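Local coordinates for protein lithostathine (Homo sapiens, PDB 1QDD) that might inhibit spontaneous calcium carbonate precipitation and may be associated with regeneration of pancreas and brain, at residues Y27-D39 against S69-H81. The protein carries 1 engineered substitution. Sequence-based numbering, arbitrary orientation.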
# COMPACT_ATOMS: atom_id res chain seq x y z
N TYR A 27 -0.66 7.54 3.69
CA TYR A 27 -0.92 8.66 2.79
C TYR A 27 -0.90 8.19 1.34
O TYR A 27 -0.20 7.25 0.96
CB TYR A 27 0.03 9.84 2.94
CG TYR A 27 1.50 9.53 2.77
CD1 TYR A 27 2.12 9.68 1.55
CD2 TYR A 27 2.26 9.06 3.83
CE1 TYR A 27 3.47 9.38 1.38
CE2 TYR A 27 3.60 8.77 3.68
CZ TYR A 27 4.20 8.94 2.46
OH TYR A 27 5.55 8.65 2.31
N PHE A 28 -1.69 8.86 0.50
CA PHE A 28 -1.78 8.64 -0.94
C PHE A 28 -0.91 9.68 -1.65
O PHE A 28 -1.00 10.89 -1.35
CB PHE A 28 -3.23 8.76 -1.41
CG PHE A 28 -3.42 8.75 -2.91
CD1 PHE A 28 -3.86 9.89 -3.56
CD2 PHE A 28 -3.16 7.62 -3.67
CE1 PHE A 28 -4.04 9.91 -4.93
CE2 PHE A 28 -3.33 7.63 -5.03
CZ PHE A 28 -3.77 8.77 -5.67
N ASN A 29 -0.01 9.29 -2.52
CA ASN A 29 0.87 10.16 -3.30
C ASN A 29 0.49 10.03 -4.78
O ASN A 29 0.58 8.94 -5.35
CB ASN A 29 2.33 9.77 -3.06
CG ASN A 29 3.36 10.74 -3.58
OD1 ASN A 29 4.54 10.80 -3.14
ND2 ASN A 29 3.01 11.52 -4.57
N GLU A 30 0.08 11.12 -5.42
CA GLU A 30 -0.34 11.12 -6.82
C GLU A 30 0.78 11.14 -7.83
O GLU A 30 0.54 11.12 -9.06
CB GLU A 30 -1.39 12.22 -7.08
CG GLU A 30 -2.40 11.86 -8.16
CD GLU A 30 -3.51 12.88 -8.29
OE1 GLU A 30 -3.19 14.05 -8.59
OE2 GLU A 30 -4.68 12.53 -8.08
N ASP A 31 2.03 11.06 -7.44
CA ASP A 31 3.18 10.93 -8.33
C ASP A 31 3.19 9.57 -9.02
O ASP A 31 3.03 8.55 -8.32
CB ASP A 31 4.43 11.03 -7.46
CG ASP A 31 5.73 11.04 -8.24
OD1 ASP A 31 5.73 11.31 -9.45
OD2 ASP A 31 6.76 10.77 -7.58
N ARG A 32 3.46 9.53 -10.31
CA ARG A 32 3.49 8.29 -11.08
C ARG A 32 4.90 7.75 -11.18
O ARG A 32 5.81 8.36 -11.74
CB ARG A 32 2.88 8.53 -12.46
CG ARG A 32 1.40 8.91 -12.41
CD ARG A 32 1.19 10.42 -12.27
NE ARG A 32 -0.17 10.77 -12.66
CZ ARG A 32 -1.28 10.56 -11.97
NH1 ARG A 32 -1.22 10.00 -10.77
NH2 ARG A 32 -2.45 10.93 -12.49
N GLU A 33 5.16 6.64 -10.49
CA GLU A 33 6.46 6.01 -10.37
C GLU A 33 6.35 4.50 -10.60
O GLU A 33 5.26 3.94 -10.43
CB GLU A 33 7.06 6.25 -8.99
CG GLU A 33 7.26 7.68 -8.55
CD GLU A 33 8.44 8.40 -9.16
OE1 GLU A 33 9.32 7.80 -9.81
OE2 GLU A 33 8.55 9.64 -8.97
N THR A 34 7.45 3.86 -10.97
CA THR A 34 7.48 2.40 -11.04
C THR A 34 7.27 1.80 -9.64
O THR A 34 7.46 2.49 -8.64
CB THR A 34 8.80 1.87 -11.63
OG1 THR A 34 9.84 2.22 -10.71
CG2 THR A 34 9.09 2.43 -13.01
N TRP A 35 6.94 0.51 -9.56
CA TRP A 35 6.70 -0.11 -8.26
C TRP A 35 7.91 0.01 -7.33
O TRP A 35 7.78 0.40 -6.16
CB TRP A 35 6.28 -1.57 -8.44
CG TRP A 35 5.90 -2.28 -7.18
CD1 TRP A 35 4.64 -2.46 -6.68
CD2 TRP A 35 6.76 -2.99 -6.29
NE1 TRP A 35 4.67 -3.19 -5.51
CE2 TRP A 35 5.97 -3.52 -5.26
CE3 TRP A 35 8.15 -3.21 -6.26
CZ2 TRP A 35 6.52 -4.23 -4.19
CZ3 TRP A 35 8.69 -3.93 -5.20
CH2 TRP A 35 7.87 -4.42 -4.18
N VAL A 36 9.11 -0.28 -7.85
CA VAL A 36 10.33 -0.18 -7.03
C VAL A 36 10.60 1.23 -6.55
O VAL A 36 10.97 1.47 -5.40
CB VAL A 36 11.55 -0.72 -7.80
CG1 VAL A 36 12.87 -0.41 -7.11
CG2 VAL A 36 11.43 -2.23 -8.00
N ASP A 37 10.45 2.22 -7.43
CA ASP A 37 10.69 3.62 -7.10
C ASP A 37 9.66 4.15 -6.10
O ASP A 37 10.00 4.95 -5.23
CB ASP A 37 10.77 4.49 -8.35
CG ASP A 37 12.04 4.24 -9.16
OD1 ASP A 37 12.97 3.59 -8.66
OD2 ASP A 37 12.09 4.71 -10.32
N ALA A 38 8.41 3.68 -6.17
CA ALA A 38 7.37 4.03 -5.20
C ALA A 38 7.73 3.46 -3.83
O ALA A 38 7.65 4.19 -2.83
CB ALA A 38 6.02 3.53 -5.68
N ASP A 39 8.14 2.20 -3.76
CA ASP A 39 8.53 1.63 -2.47
C ASP A 39 9.73 2.35 -1.87
O ASP A 39 9.75 2.59 -0.65
CB ASP A 39 8.78 0.13 -2.59
CG ASP A 39 8.85 -0.57 -1.25
OD1 ASP A 39 7.84 -0.63 -0.52
OD2 ASP A 39 9.93 -1.09 -0.90
N SER A 69 -9.30 11.59 -1.58
CA SER A 69 -8.35 12.46 -2.25
C SER A 69 -8.96 13.15 -3.46
O SER A 69 -8.38 14.15 -3.92
CB SER A 69 -7.11 11.69 -2.72
OG SER A 69 -7.38 10.94 -3.90
N GLY A 70 -10.02 12.62 -4.05
CA GLY A 70 -10.57 13.16 -5.28
C GLY A 70 -9.85 12.73 -6.53
O GLY A 70 -10.19 13.24 -7.61
N THR A 71 -8.88 11.82 -6.48
CA THR A 71 -8.14 11.40 -7.66
C THR A 71 -9.02 10.84 -8.77
O THR A 71 -10.02 10.17 -8.50
CB THR A 71 -7.04 10.38 -7.28
OG1 THR A 71 -6.17 10.19 -8.41
CG2 THR A 71 -7.54 9.02 -6.83
N ASP A 72 -8.59 11.05 -10.01
CA ASP A 72 -9.16 10.43 -11.19
C ASP A 72 -8.35 9.22 -11.67
O ASP A 72 -8.66 8.63 -12.71
CB ASP A 72 -9.29 11.44 -12.35
CG ASP A 72 -10.32 12.53 -12.05
OD1 ASP A 72 -9.92 13.72 -12.10
OD2 ASP A 72 -11.46 12.16 -11.69
N ASP A 73 -7.35 8.78 -10.90
CA ASP A 73 -6.52 7.65 -11.28
C ASP A 73 -7.26 6.32 -11.35
O ASP A 73 -8.21 6.09 -10.60
CB ASP A 73 -5.34 7.53 -10.31
CG ASP A 73 -4.27 8.58 -10.51
OD1 ASP A 73 -3.23 8.51 -9.79
OD2 ASP A 73 -4.39 9.48 -11.36
N PHE A 74 -6.82 5.44 -12.25
CA PHE A 74 -7.42 4.12 -12.42
C PHE A 74 -6.71 3.03 -11.62
O PHE A 74 -7.36 2.03 -11.31
CB PHE A 74 -7.41 3.74 -13.91
CG PHE A 74 -8.22 4.68 -14.77
CD1 PHE A 74 -7.60 5.59 -15.61
CD2 PHE A 74 -9.60 4.60 -14.76
CE1 PHE A 74 -8.36 6.44 -16.40
CE2 PHE A 74 -10.36 5.46 -15.54
CZ PHE A 74 -9.73 6.37 -16.35
N ASN A 75 -5.41 3.15 -11.41
CA ASN A 75 -4.59 2.14 -10.76
C ASN A 75 -3.68 2.75 -9.71
O ASN A 75 -3.10 3.81 -9.94
CB ASN A 75 -3.66 1.42 -11.75
CG ASN A 75 -4.40 0.48 -12.67
OD1 ASN A 75 -4.77 -0.62 -12.29
ND2 ASN A 75 -4.70 0.98 -13.87
N VAL A 76 -3.61 2.15 -8.52
CA VAL A 76 -2.80 2.64 -7.41
C VAL A 76 -1.94 1.50 -6.86
O VAL A 76 -2.49 0.44 -6.51
CB VAL A 76 -3.67 3.24 -6.28
CG1 VAL A 76 -2.82 3.74 -5.12
CG2 VAL A 76 -4.54 4.38 -6.80
N TRP A 77 -0.64 1.67 -6.73
CA TRP A 77 0.21 0.59 -6.22
C TRP A 77 0.02 0.28 -4.73
O TRP A 77 -0.15 1.16 -3.89
CB TRP A 77 1.68 0.98 -6.37
CG TRP A 77 2.37 1.03 -7.69
CD1 TRP A 77 3.11 2.07 -8.18
CD2 TRP A 77 2.44 -0.01 -8.67
NE1 TRP A 77 3.63 1.74 -9.41
CE2 TRP A 77 3.23 0.47 -9.74
CE3 TRP A 77 1.89 -1.29 -8.77
CZ2 TRP A 77 3.49 -0.30 -10.88
CZ3 TRP A 77 2.17 -2.05 -9.89
CH2 TRP A 77 2.95 -1.55 -10.93
N ILE A 78 0.11 -1.02 -4.44
CA ILE A 78 0.21 -1.56 -3.08
C ILE A 78 1.50 -2.40 -3.05
O ILE A 78 2.11 -2.67 -4.08
CB ILE A 78 -1.01 -2.30 -2.57
CG1 ILE A 78 -1.32 -3.55 -3.39
CG2 ILE A 78 -2.22 -1.36 -2.54
CD1 ILE A 78 -2.44 -4.41 -2.82
N GLY A 79 1.92 -2.83 -1.85
CA GLY A 79 3.19 -3.51 -1.68
C GLY A 79 3.36 -4.97 -2.04
O GLY A 79 4.37 -5.56 -1.60
N LEU A 80 2.44 -5.59 -2.75
CA LEU A 80 2.50 -7.02 -3.05
C LEU A 80 3.19 -7.27 -4.37
O LEU A 80 2.92 -6.56 -5.36
CB LEU A 80 1.09 -7.63 -3.02
CG LEU A 80 1.00 -9.15 -2.84
CD1 LEU A 80 1.31 -9.57 -1.41
CD2 LEU A 80 -0.40 -9.66 -3.20
N HIS A 81 4.09 -8.24 -4.43
CA HIS A 81 4.82 -8.57 -5.66
C HIS A 81 5.23 -10.03 -5.65
O HIS A 81 5.17 -10.71 -4.61
CB HIS A 81 6.00 -7.63 -5.89
CG HIS A 81 7.15 -7.78 -4.95
ND1 HIS A 81 8.46 -7.81 -5.40
CD2 HIS A 81 7.22 -7.87 -3.60
CE1 HIS A 81 9.27 -7.94 -4.37
NE2 HIS A 81 8.56 -7.99 -3.26
O HOH W 1 -6.17 12.43 -10.89
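Trp35 and Trp77 meet in a partly buried contact of the C-type lectin fold, where the end of strand 24-33 and the start of helix 35-44 lie against strand 75-78 and the loop before it. The edge of Trp35 points at the face of Trp77, planes at 89°, with Trp35 CD1 3.6 Å from Trp77 CE3. Trp35 CB rests over the six-membered ring of Trp77 as a CH-pi contact, while Phe136 meets Trp77 from strand 136-143. Indole suits both places, pairing a wide apolar surface with one N-H for a backbone carbonyl. Trp77 NE1 donates to Glu33 O at 2.9 Å, the acceptor lying in the ring plane. With its CG anti to the backbone N (chi1 -175°), Trp35 reaches the corner after strand 75-78, and its NE1 donates to Ile78 O at 3.0 Å. Beyond that bond its six-membered ring forms an offset stack with the imidazole of His81, centroids 4.3 Å apart.

At the other end, Phe28 CE2 packs 3.9 Å from Val76 CG2, and Thr71 crosses Phe28 at about a right angle, its CB near CE1 and its CG2 near CZ. Exposed Arg32 bends at chi2 (89°) to grip Asp73 end-on, NH1 to OD1 and NH2 to OD2 at 2.7 Å; Asp73 OD1 is also hydrogen-bonded to Ser137 OG. Thr71 OG1 donates to Glu30 OE2 at 2.8 Å and accepts from Asp73 N in an ST turn. The guanidinium probably offsets repulsion between the Glu30 and Asp73 carboxylates. The contact thus joins indole-to-carbonyl hydrogen bonds at one end with a salt bridge between more exposed residues at the other.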